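Side-chain contacts in carboxylase (PDB 5H80), which probably carries out the ATP-dependent carboxylation of biotin, as the biotin carboxylase domain of a single-chain bacterial carboxylase: residues A94-A99 with R122-A127; I238-A243 with G285-L290; V327-E330 with L336-A339. One frame throughout, in Å; residues are numbered along the deposited sequence.

Interaction 1: A94-A99 with R122-A127; sequences ALLRVA and RACAQA
Ala123 and Cys124, which receive the side chain of Leu96, both offer their carbonyl oxygens to one amide at the end of their helix. Ala127 N lies 3.1 Å from Ala123 O and makes a second, weak bond of 2.9 Å to Cys124 O. Ala127 is also where helical phi/psi values stop, so the receiving surface belongs to the last turn of helix 118-126.

Across the gap the contact is carried by the fork of Leu96. Its CG lies anti to the carbonyl carbon (chi1 -68°), and with CD1 anti to CA (chi2 170°) the branched end is held out from helix 92-101, its two methyls meeting different residues. CD1 touches Ala123 CB at 3.8 Å, methyl against methyl. CD2 comes to Cys124 at 4.1 Å from SG and the same distance from CA, and so packs beside the root of that side chain as well as its sulfur. More than half of the 129 Å² buried between the segments is contributed by Leu96.

Small partners permit a close approach: the CA atoms of Leu96 and Cys124 are 7.2 Å apart. Leu96 and Ala99 also touch Leu129, in the connection that follows helix 118-126, while Val98 and Ala99 face strand 34-37 of the parallel sheet. At the other flank Arg122 forms a salt bridge with Asp140 of helix 136-142.

Every partner of Leu96 here is carbon or a sulfur at van der Waals range, so shape and the exclusion of water, not directional bonding, join these two helices of the N-terminal domain.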
loop_
_atom_site.group_PDB
_atom_site.type_symbol
_atom_site.label_atom_id
_atom_site.label_comp_id
_atom_site.label_asym_id
_atom_site.label_seq_id
_atom_site.Cartn_x
_atom_site.Cartn_y
_atom_site.Cartn_z
ATOM N N ALA A 94 31.140 19.538 -5.866
ATOM C CA ALA A 94 30.665 18.858 -7.062
ATOM C C ALA A 94 29.142 18.936 -7.245
ATOM O O ALA A 94 28.671 19.209 -8.334
ATOM C CB ALA A 94 31.121 17.426 -7.158
ATOM N N LEU A 95 28.416 18.705 -6.146
ATOM C CA LEU A 95 26.947 18.781 -6.166
ATOM C C LEU A 95 26.470 20.169 -6.473
ATOM O O LEU A 95 25.557 20.321 -7.297
ATOM C CB LEU A 95 26.449 18.289 -4.768
ATOM C CG LEU A 95 26.670 16.872 -4.561
ATOM C CD1 LEU A 95 26.463 16.642 -3.047
ATOM C CD2 LEU A 95 25.896 15.880 -5.423
ATOM N N LEU A 96 27.170 21.175 -5.953
ATOM C CA LEU A 96 26.860 22.580 -6.244
ATOM C C LEU A 96 27.112 22.953 -7.718
ATOM O O LEU A 96 26.337 23.730 -8.271
ATOM C CB LEU A 96 27.565 23.543 -5.295
ATOM C CG LEU A 96 27.008 23.417 -3.870
ATOM C CD1 LEU A 96 27.933 24.209 -2.962
ATOM C CD2 LEU A 96 25.549 23.798 -3.701
ATOM N N ARG A 97 28.089 22.297 -8.341
ATOM C CA ARG A 97 28.322 22.482 -9.743
ATOM C C ARG A 97 27.189 21.887 -10.556
ATOM O O ARG A 97 26.705 22.530 -11.491
ATOM C CB ARG A 97 29.635 21.884 -10.169
ATOM C CG ARG A 97 30.827 22.729 -9.842
ATOM C CD ARG A 97 32.061 22.250 -10.619
ATOM N NE ARG A 97 32.682 21.027 -10.093
ATOM C CZ ARG A 97 33.359 20.951 -8.937
ATOM N NH1 ARG A 97 33.529 22.008 -8.137
ATOM N NH2 ARG A 97 33.910 19.820 -8.590
ATOM N N VAL A 98 26.775 20.669 -10.169
ATOM C CA VAL A 98 25.628 20.005 -10.836
ATOM C C VAL A 98 24.406 20.868 -10.767
ATOM O O VAL A 98 23.618 20.942 -11.787
ATOM C CB VAL A 98 25.318 18.559 -10.299
ATOM C CG1 VAL A 98 24.052 17.955 -10.963
ATOM C CG2 VAL A 98 26.449 17.646 -10.630
ATOM N N ALA A 99 24.169 21.462 -9.604
ATOM C CA ALA A 99 22.955 22.213 -9.392
ATOM C C ALA A 99 22.938 23.445 -10.277
ATOM O O ALA A 99 21.919 23.819 -10.856
ATOM C CB ALA A 99 22.870 22.619 -7.947
ATOM N N ARG A 122 24.335 25.858 4.227
ATOM C CA ARG A 122 24.773 27.243 4.046
ATOM C C ARG A 122 25.197 27.504 2.643
ATOM O O ARG A 122 24.722 28.487 2.060
ATOM C CB ARG A 122 25.810 27.604 5.103
ATOM C CG ARG A 122 25.229 27.891 6.483
ATOM C CD ARG A 122 26.276 28.560 7.412
ATOM N NE ARG A 122 27.085 27.508 8.023
ATOM C CZ ARG A 122 26.829 26.968 9.221
ATOM N NH1 ARG A 122 25.870 27.452 10.019
ATOM N NH2 ARG A 122 27.578 25.989 9.650
ATOM N N ALA A 123 25.987 26.613 2.071
ATOM C CA ALA A 123 26.491 26.776 0.742
ATOM C C ALA A 123 25.376 26.665 -0.306
ATOM O O ALA A 123 25.291 27.468 -1.228
ATOM C CB ALA A 123 27.579 25.823 0.456
ATOM N N CYS A 124 24.429 25.730 -0.084
ATOM C CA CYS A 124 23.207 25.746 -0.894
ATOM C C CYS A 124 22.516 27.126 -0.924
ATOM O O CYS A 124 22.326 27.705 -2.090
ATOM C CB CYS A 124 22.273 24.585 -0.414
ATOM S SG CYS A 124 22.811 22.898 -0.736
ATOM N N ALA A 125 22.156 27.644 0.269
ATOM C CA ALA A 125 21.529 28.911 0.546
ATOM C C ALA A 125 22.280 30.043 -0.250
ATOM O O ALA A 125 21.711 30.756 -1.075
ATOM C CB ALA A 125 21.528 29.168 2.028
ATOM N N GLN A 126 23.583 30.058 -0.035
ATOM C CA GLN A 126 24.482 31.009 -0.779
ATOM C C GLN A 126 24.388 30.989 -2.333
ATOM O O GLN A 126 24.444 32.062 -2.992
ATOM C CB GLN A 126 25.940 30.763 -0.328
ATOM C CG GLN A 126 26.239 31.494 0.965
ATOM C CD GLN A 126 26.289 33.003 0.692
ATOM O OE1 GLN A 126 26.768 33.413 -0.357
ATOM N NE2 GLN A 126 25.763 33.818 1.608
ATOM N N ALA A 127 24.240 29.789 -2.914
ATOM C CA ALA A 127 24.122 29.560 -4.305
ATOM C C ALA A 127 22.678 29.692 -4.885
ATOM O O ALA A 127 22.464 29.267 -5.986
ATOM C CB ALA A 127 24.725 28.204 -4.688
#

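Interaction 2: I238-A243 with G285-L290; sequences IEVQVA and GAALQL
This is a buried, wholly apolar helix-on-sheet contact within the ATP-grasp part of the fold: strand 236-245, an inner strand of a four-stranded antiparallel sheet, packs against helix 277-293. The evidence is the direction of the side chains. Val240, Val242 and Ala287 point across the interface, whereas Glu239, Gln241 and Ala243 point away from the helix.

Ala287 is the residue on which both valines converge. Its CB lies 3.7 Å from both CB and CG1 of Val240 and 4.1 Å from CG2, so the methyl sits over Val240 CB, on the side away from CA, leaning toward CG1 rather than entering between the two branches. With CG1 anti to the backbone N (chi1 172°), it is the CB and CG1 side of the isopropyl group that meets the methyl. One step further along this face, Val242 CG2 approaches the same Ala287 CB at 4.2 Å, and the end of Leu288 turns in loosely from the flank. With a single methyl as spacer, the CA atoms of Val240 and Ala287 come within 6.6 Å. Val240 additionally touches Leu283 and Ile284 of the helix, and Val242 touches Ala291, which extends the packing by a turn to each end.

Glu239 and Gln241, on the reverse face, are polar and have partners of their own. Gln241 NE2 donates to Val242 O over 3.2 Å with an N-H...O angle of 159°; the oxygen lies in the amide plane, while the donor is tilted 32° from the carbonyl plane. Gln241 OE1 accepts from Arg255, and Glu239 forms salt bridges with Arg255 and Lys265.

One strand thus separates two chemistries: hydrocarbon packing seats the helix on one side, while on the other the buried amide and carboxylate find charged partners that fix their orientation.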
loop_
_atom_site.group_PDB
_atom_site.type_symbol
_atom_site.label_atom_id
_atom_site.label_comp_id
_atom_site.label_asym_id
_atom_site.label_seq_id
_atom_site.Cartn_x
_atom_site.Cartn_y
_atom_site.Cartn_z
ATOM N N ILE A 238 12.298 4.485 21.515
ATOM C CA ILE A 238 11.028 5.111 21.033
ATOM C C ILE A 238 11.263 6.556 20.566
ATOM O O ILE A 238 11.866 7.341 21.260
ATOM C CB ILE A 238 9.954 5.032 22.111
ATOM C CG1 ILE A 238 9.674 3.607 22.626
ATOM C CG2 ILE A 238 8.659 5.523 21.497
ATOM C CD1 ILE A 238 8.523 3.481 23.668
ATOM N N GLU A 239 10.827 6.875 19.339
ATOM C CA GLU A 239 11.212 8.135 18.685
ATOM C C GLU A 239 9.931 8.778 18.226
ATOM O O GLU A 239 8.992 8.084 17.841
ATOM C CB GLU A 239 12.150 7.966 17.525
ATOM C CG GLU A 239 11.627 7.121 16.299
ATOM C CD GLU A 239 12.728 6.748 15.298
ATOM O OE1 GLU A 239 13.948 6.802 15.629
ATOM O OE2 GLU A 239 12.402 6.416 14.164
ATOM N N VAL A 240 9.972 10.066 18.162
ATOM C CA VAL A 240 8.779 10.845 17.784
ATOM C C VAL A 240 8.997 11.576 16.506
ATOM O O VAL A 240 9.954 12.281 16.354
ATOM C CB VAL A 240 8.344 11.859 18.904
ATOM C CG1 VAL A 240 7.274 12.712 18.384
ATOM C CG2 VAL A 240 7.991 11.181 20.209
ATOM N N GLN A 241 8.080 11.419 15.509
ATOM C CA GLN A 241 8.127 12.174 14.281
ATOM C C GLN A 241 7.513 13.550 14.437
ATOM O O GLN A 241 6.285 13.635 14.803
ATOM C CB GLN A 241 7.301 11.393 13.213
ATOM C CG GLN A 241 7.301 12.072 11.899
ATOM C CD GLN A 241 8.702 12.008 11.169
ATOM O OE1 GLN A 241 9.166 10.971 10.822
ATOM N NE2 GLN A 241 9.414 13.210 11.142
ATOM N N VAL A 242 8.351 14.562 14.207
ATOM C CA VAL A 242 7.975 15.939 14.096
ATOM C C VAL A 242 7.983 16.559 12.722
ATOM O O VAL A 242 8.701 16.211 11.803
ATOM C CB VAL A 242 8.781 16.796 15.108
ATOM C CG1 VAL A 242 8.527 18.282 14.981
ATOM C CG2 VAL A 242 8.468 16.325 16.534
ATOM N N ALA A 243 7.117 17.527 12.602
ATOM C CA ALA A 243 7.077 18.423 11.488
ATOM C C ALA A 243 6.832 19.818 11.966
ATOM O O ALA A 243 5.974 20.079 12.856
ATOM C CB ALA A 243 5.918 18.028 10.457
ATOM N N GLY A 285 5.240 15.335 23.998
ATOM C CA GLY A 285 5.338 16.664 24.610
ATOM C C GLY A 285 6.810 17.119 24.627
ATOM O O GLY A 285 7.045 18.287 24.274
ATOM N N ALA A 286 7.693 16.257 25.103
ATOM C CA ALA A 286 9.157 16.521 25.055
ATOM C C ALA A 286 9.658 16.869 23.668
ATOM O O ALA A 286 10.316 17.903 23.440
ATOM C CB ALA A 286 9.999 15.345 25.606
ATOM N N ALA A 287 9.267 16.034 22.641
ATOM C CA ALA A 287 9.649 16.296 21.310
ATOM C C ALA A 287 9.108 17.642 20.756
ATOM O O ALA A 287 9.797 18.397 20.089
ATOM C CB ALA A 287 9.206 15.059 20.487
ATOM N N LEU A 288 7.839 17.950 21.003
ATOM C CA LEU A 288 7.252 19.202 20.655
ATOM C C LEU A 288 7.899 20.469 21.278
ATOM O O LEU A 288 8.090 21.416 20.550
ATOM C CB LEU A 288 5.762 19.184 20.905
ATOM C CG LEU A 288 4.840 18.256 20.022
ATOM C CD1 LEU A 288 3.439 18.293 20.560
ATOM C CD2 LEU A 288 4.930 18.607 18.494
ATOM N N GLN A 289 8.348 20.385 22.531
ATOM C CA GLN A 289 9.130 21.447 23.268
ATOM C C GLN A 289 10.486 21.699 22.608
ATOM O O GLN A 289 10.726 22.809 22.260
ATOM C CB GLN A 289 9.429 21.027 24.707
ATOM C CG GLN A 289 8.231 21.020 25.637
ATOM C CD GLN A 289 8.649 20.689 27.043
ATOM O OE1 GLN A 289 8.689 19.484 27.487
ATOM N NE2 GLN A 289 9.157 21.729 27.721
ATOM N N LEU A 290 11.237 20.656 22.279
ATOM C CA LEU A 290 12.489 20.755 21.567
ATOM C C LEU A 290 12.300 21.444 20.224
ATOM O O LEU A 290 13.023 22.352 19.833
ATOM C CB LEU A 290 13.066 19.372 21.374
ATOM C CG LEU A 290 13.503 18.780 22.680
ATOM C CD1 LEU A 290 13.783 17.308 22.508
ATOM C CD2 LEU A 290 14.712 19.507 23.249
#

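Interaction 3: V327-E330 with L336-A339; sequences VTEE and LVTA. With EDO (1,2-ethanediol), chain G.
Glu329 and Leu336 run at a slant to each other, while Thr328 and Leu336 meet at about a right angle, and these two crossings define the contact. The chain of Glu329 is extended beyond CG (chi2 -165°), which carries its carboxylate to the first turn of helix 336-344. There OE2 accepts a hydrogen bond from Leu336 N at 2.8 Å, weak because the N-H...O angle is only 127°. The same oxygen lies 3.6 Å from Val337 N. Asp335 OD1 is the acceptor for Thr338 N and, weakly, for Val337 N, so two acidic side chains serve the amides of this helix start.

Nearer the backbone of Glu329, the contact is hydrocarbon. Leu336 CD1 lies 4.0 Å from Glu329 CG and 3.8 Å from Thr328 CG2, reaching the aliphatic stem of one side chain and the methyl of the other. Thr328 keeps its polar branch for a different partner, OG1 bonding to Arg255 NH1. Arginines hold the glutamate too: Arg46 pairs with OE2 and Arg403 with OE1, an arrangement that would favour its ionised form.

Glu330, also paired with Arg403, accepts a 2.7 Å hydrogen bond at OE2 from O1 of a 1,2-ethanediol, probably from the crystallisation liquor, which also bonds to Arg430 of the second subunit.

Helices 325-332 and 336-344 are consecutive, with this contact across the bend between them. Leu252 of strand 249-256 touches both Thr328 and Leu336, and helix 42-53 covers Val337 and Thr338 through Arg46, Ala50 and Ala53.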
loop_
_atom_site.group_PDB
_atom_site.type_symbol
_atom_site.label_atom_id
_atom_site.label_comp_id
_atom_site.label_asym_id
_atom_site.label_seq_id
_atom_site.Cartn_x
_atom_site.Cartn_y
_atom_site.Cartn_z
ATOM N N VAL A 327 7.038 3.564 7.870
ATOM C CA VAL A 327 6.009 2.946 8.780
ATOM C C VAL A 327 4.956 3.914 9.302
ATOM O O VAL A 327 3.768 3.581 9.398
ATOM C CB VAL A 327 6.588 2.153 9.978
ATOM C CG1 VAL A 327 6.932 0.738 9.620
ATOM C CG2 VAL A 327 7.803 2.820 10.604
ATOM N N THR A 328 5.373 5.146 9.606
ATOM C CA THR A 328 4.508 6.167 10.004
ATOM C C THR A 328 3.597 6.534 8.879
ATOM O O THR A 328 2.414 6.713 9.088
ATOM C CB THR A 328 5.347 7.421 10.371
ATOM O OG1 THR A 328 6.143 7.107 11.519
ATOM C CG2 THR A 328 4.516 8.630 10.655
ATOM N N GLU A 329 4.162 6.641 7.680
ATOM C CA GLU A 329 3.339 6.907 6.458
ATOM C C GLU A 329 2.206 5.900 6.374
ATOM O O GLU A 329 1.056 6.297 6.131
ATOM C CB GLU A 329 4.270 6.841 5.201
ATOM C CG GLU A 329 5.179 8.076 5.114
ATOM C CD GLU A 329 5.840 8.228 3.720
ATOM O OE1 GLU A 329 6.033 7.207 3.041
ATOM O OE2 GLU A 329 6.123 9.346 3.307
ATOM N N GLU A 330 2.462 4.627 6.454
ATOM C CA GLU A 330 1.409 3.632 6.205
ATOM C C GLU A 330 0.435 3.547 7.414
ATOM O O GLU A 330 -0.822 3.360 7.204
ATOM C CB GLU A 330 2.058 2.305 5.842
ATOM C CG GLU A 330 2.846 2.180 4.526
ATOM C CD GLU A 330 2.111 2.656 3.409
ATOM O OE1 GLU A 330 0.954 2.170 3.208
ATOM O OE2 GLU A 330 2.540 3.588 2.774
ATOM N N LEU A 336 4.869 11.749 4.058
ATOM C CA LEU A 336 5.899 12.615 4.708
ATOM C C LEU A 336 6.802 13.313 3.768
ATOM O O LEU A 336 7.267 14.451 4.117
ATOM C CB LEU A 336 6.682 11.896 5.794
ATOM C CG LEU A 336 5.852 11.566 7.069
ATOM C CD1 LEU A 336 6.454 10.531 7.975
ATOM C CD2 LEU A 336 5.415 12.844 7.777
ATOM N N VAL A 337 7.124 12.692 2.614
ATOM C CA VAL A 337 8.198 13.339 1.788
ATOM C C VAL A 337 7.622 14.482 0.942
ATOM O O VAL A 337 8.229 15.555 0.690
ATOM C CB VAL A 337 8.994 12.311 0.987
ATOM C CG1 VAL A 337 10.158 12.974 0.192
ATOM C CG2 VAL A 337 9.484 11.166 1.915
ATOM N N THR A 338 6.405 14.305 0.330
ATOM C CA THR A 338 5.778 15.493 -0.319
ATOM C C THR A 338 5.572 16.660 0.685
ATOM O O THR A 338 5.864 17.816 0.369
ATOM C CB THR A 338 4.425 15.116 -0.964
ATOM O OG1 THR A 338 3.547 14.519 0.023
ATOM C CG2 THR A 338 4.699 14.196 -2.054
ATOM N N ALA A 339 5.174 16.343 1.950
ATOM C CA ALA A 339 4.994 17.330 3.056
ATOM C C ALA A 339 6.368 18.041 3.327
ATOM O O ALA A 339 6.435 19.277 3.338
ATOM C CB ALA A 339 4.467 16.732 4.312
HETATM C C1 EDO G . 2.336 6.508 1.170
HETATM O O1 EDO G . 1.399 5.962 2.117
HETATM C C2 EDO G . 2.375 8.003 1.112
HETATM O O2 EDO G . 0.992 8.336 0.865
#

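From the N terminus the three contacts follow in series, none nesting in or crossing another. Interaction 1 closes a 22-residue connection containing strand 106-108 and ties two helices of the N-terminal domain. Interaction 2 spans 41 residues, bringing helix 277-293 back onto strand 236-245; interaction 3 closes a five-residue bend in the same ATP-grasp part of the fold. Nearest atoms of interaction 1 stay about 17 Å from interaction 2 and about 16 Å from interaction 3. Interactions 2 and 3 touch, with Gln241 OE1 4.0 Å from Leu336 CD1, and share Arg255 as a polar partner. Through helix 42-53, interaction 3 also borders the N-terminal domain.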